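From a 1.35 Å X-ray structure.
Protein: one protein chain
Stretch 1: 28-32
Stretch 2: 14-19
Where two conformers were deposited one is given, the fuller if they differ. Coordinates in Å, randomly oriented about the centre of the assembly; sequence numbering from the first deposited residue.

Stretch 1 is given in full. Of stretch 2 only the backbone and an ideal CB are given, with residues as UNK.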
# COMPACT_ATOMS: atom_id res chain seq x y z
N ARG A 28 5.37 -11.78 4.00
CA ARG A 28 4.97 -11.60 2.62
C ARG A 28 6.09 -10.88 1.88
O ARG A 28 6.75 -10.00 2.44
CB ARG A 28 3.70 -10.76 2.53
CG ARG A 28 2.54 -11.27 3.40
CD ARG A 28 2.12 -12.69 3.04
NE ARG A 28 1.44 -12.80 1.75
CZ ARG A 28 0.14 -12.59 1.55
NH1 ARG A 28 -0.64 -12.24 2.56
NH2 ARG A 28 -0.36 -12.74 0.33
N ARG A 29 6.28 -11.22 0.62
CA ARG A 29 7.40 -10.70 -0.16
C ARG A 29 6.84 -10.00 -1.40
O ARG A 29 5.98 -10.56 -2.09
CB ARG A 29 8.31 -11.85 -0.57
CG ARG A 29 9.59 -11.43 -1.28
CD ARG A 29 10.51 -12.63 -1.61
NE ARG A 29 10.59 -13.56 -0.48
CZ ARG A 29 10.42 -14.88 -0.54
NH1 ARG A 29 10.19 -15.49 -1.70
NH2 ARG A 29 10.50 -15.60 0.56
N LEU A 30 7.34 -8.79 -1.68
CA LEU A 30 6.82 -8.03 -2.82
C LEU A 30 6.85 -8.85 -4.11
O LEU A 30 5.86 -8.87 -4.85
CB LEU A 30 7.59 -6.72 -2.99
CG LEU A 30 7.11 -5.88 -4.18
CD1 LEU A 30 5.67 -5.39 -4.02
CD2 LEU A 30 8.05 -4.71 -4.45
N SER A 31 7.96 -9.52 -4.39
CA SER A 31 8.07 -10.28 -5.64
C SER A 31 7.04 -11.42 -5.72
O SER A 31 6.58 -11.76 -6.82
CB SER A 31 9.50 -10.80 -5.80
OG SER A 31 9.85 -11.62 -4.69
N VAL A 32 6.66 -11.99 -4.58
CA VAL A 32 5.61 -13.01 -4.59
C VAL A 32 4.23 -12.35 -4.67
O VAL A 32 3.33 -12.86 -5.36
CB VAL A 32 5.74 -13.96 -3.38
CG1 VAL A 32 4.62 -14.98 -3.40
CG2 VAL A 32 7.11 -14.62 -3.37
N UNK A 14 12.83 1.50 -10.30
CA UNK A 14 12.68 0.09 -9.94
C UNK A 14 12.71 -0.03 -8.42
O UNK A 14 13.65 0.45 -7.78
CB UNK A 14 13.78 -0.77 -10.58
N UNK A 15 11.69 -0.66 -7.86
CA UNK A 15 11.59 -0.89 -6.42
C UNK A 15 12.40 -2.12 -6.04
O UNK A 15 12.29 -3.16 -6.69
CB UNK A 15 10.13 -1.06 -5.99
N UNK A 16 13.18 -2.04 -4.97
CA UNK A 16 13.82 -3.23 -4.43
C UNK A 16 12.79 -4.16 -3.78
O UNK A 16 11.79 -3.71 -3.21
CB UNK A 16 14.90 -2.84 -3.42
N UNK A 17 13.00 -5.46 -3.91
CA UNK A 17 12.14 -6.43 -3.25
C UNK A 17 12.26 -6.26 -1.74
O UNK A 17 13.27 -5.78 -1.23
CB UNK A 17 12.50 -7.86 -3.67
N UNK A 18 11.21 -6.63 -1.02
CA UNK A 18 11.21 -6.54 0.44
C UNK A 18 10.26 -7.59 1.00
O UNK A 18 9.40 -8.12 0.28
CB UNK A 18 10.81 -5.14 0.91
N UNK A 19 10.38 -7.82 2.31
CA UNK A 19 9.52 -8.74 3.06
C UNK A 19 9.05 -8.08 4.34
O UNK A 19 9.84 -7.44 5.05
CB UNK A 19 10.25 -10.04 3.37

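Position 14 lies beyond the reach of stretch 1, with nothing of it within 5.5 Å of the ideal CB. The contact therefore sets no preference, and many side chains would serve. The deposited residue is Thr14, whose OG1 is hydrogen-bonded elsewhere in the structure.

At position 15 the CA-to-CB bond points toward stretch 1, and the ideal CB lies 4.5 Å from CD2 of Leu30. What stretch 1 offers here is a methyl group with no polar partner beside it, so a small or medium aliphatic residue, such as valine, isoleucine, leucine or alanine, would fit. The residue is Val15, with chi1 in the t well; its CG1 packs against Leu30 CD2 at 3.8 Å.

Position 16 directs its CB away from stretch 1 and finds no neighbour there. Almost any side chain would be tolerated by the contact, and the deposited one is Ala16.

Position 17 is the most demanding. Its CB leaves sideways, but it stands 4.7 Å from Ser31 CB and 5.1 Å from Leu30 CB, beside the first turn of the helix that follows Arg29. The backbone N of Ser31 and its hydroxyl are both available here, so a short side chain with acceptors is favoured: aspartate would suit best, with asparagine, serine or threonine as partial alternatives. The residue is Asp17. With chi1 at -160°, its carboxylate swings nearer to stretch 1 and grips Ser31 twice: Ser31 N donates to Asp17 OD1 at 2.9 Å, and Ser31 OG donates to Asp17 OD2 at 2.7 Å. One carboxylate thus ties both the backbone and the side chain of Ser31 to this segment. Asp17 OD1 also accepts a weak hydrogen bond from the following backbone amide.

At position 18 the backbone is extended (phi/psi -153/166) and does much of the work whatever the side chain: its O accepts a hydrogen bond from Leu30 N at 2.9 Å. The CB points sideways, 5.3 Å from Leu30 CB, so a side chain long enough to turn back could cover that leucine; phenylalanine, leucine, methionine or tyrosine are all plausible. The residue is Phe18, with chi1 at 65°, which brings one ring face over Leu30. Leu30 CB sits 4.1 Å from the ring centroid, only 20° off the normal, in a CH-pi contact.

Position 19 pairs with Arg29 in an antiparallel, non-hydrogen-bonded bridge, the CA atoms 4.3 Å apart. Its own CA approaches Arg28 O at 3.1 Å in a CA-H...O contact. Because the two side chains of the pair emerge on the same face of the sheet, the guanidinium of Arg29 invites an acidic partner; glutamate or aspartate would answer the charge, and glutamine could supply an acceptor without it. The residue is Glu19. Its OE2 lies at the edge of the guanidinium, near its plane, and accepts from Arg29 NE at 2.5 Å and from Arg29 NH2 at 3.0 Å, forming a salt bridge.

Stretch 2 14-19: TVADFE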
# COMPACT_ATOMS: atom_id res chain seq x y z
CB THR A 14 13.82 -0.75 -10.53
OG1 THR A 14 13.80 -0.65 -11.96
CG2 THR A 14 13.67 -2.21 -10.16
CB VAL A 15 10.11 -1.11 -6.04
CG1 VAL A 15 9.96 -1.48 -4.57
CG2 VAL A 15 9.28 0.11 -6.44
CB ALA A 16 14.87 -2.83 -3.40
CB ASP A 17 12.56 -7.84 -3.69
CG ASP A 17 11.49 -8.89 -3.47
OD1 ASP A 17 10.33 -8.54 -3.14
OD2 ASP A 17 11.80 -10.09 -3.65
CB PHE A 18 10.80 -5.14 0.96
CG PHE A 18 9.37 -4.75 0.64
CD1 PHE A 18 8.33 -5.17 1.46
CD2 PHE A 18 9.06 -3.95 -0.45
CE1 PHE A 18 7.01 -4.80 1.17
CE2 PHE A 18 7.75 -3.58 -0.72
CZ PHE A 18 6.73 -4.01 0.08
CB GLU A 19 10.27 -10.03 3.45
CG GLU A 19 10.58 -10.95 2.28
CD GLU A 19 11.21 -12.26 2.74
OE1 GLU A 19 11.46 -12.43 3.96
OE2 GLU A 19 11.44 -13.13 1.88
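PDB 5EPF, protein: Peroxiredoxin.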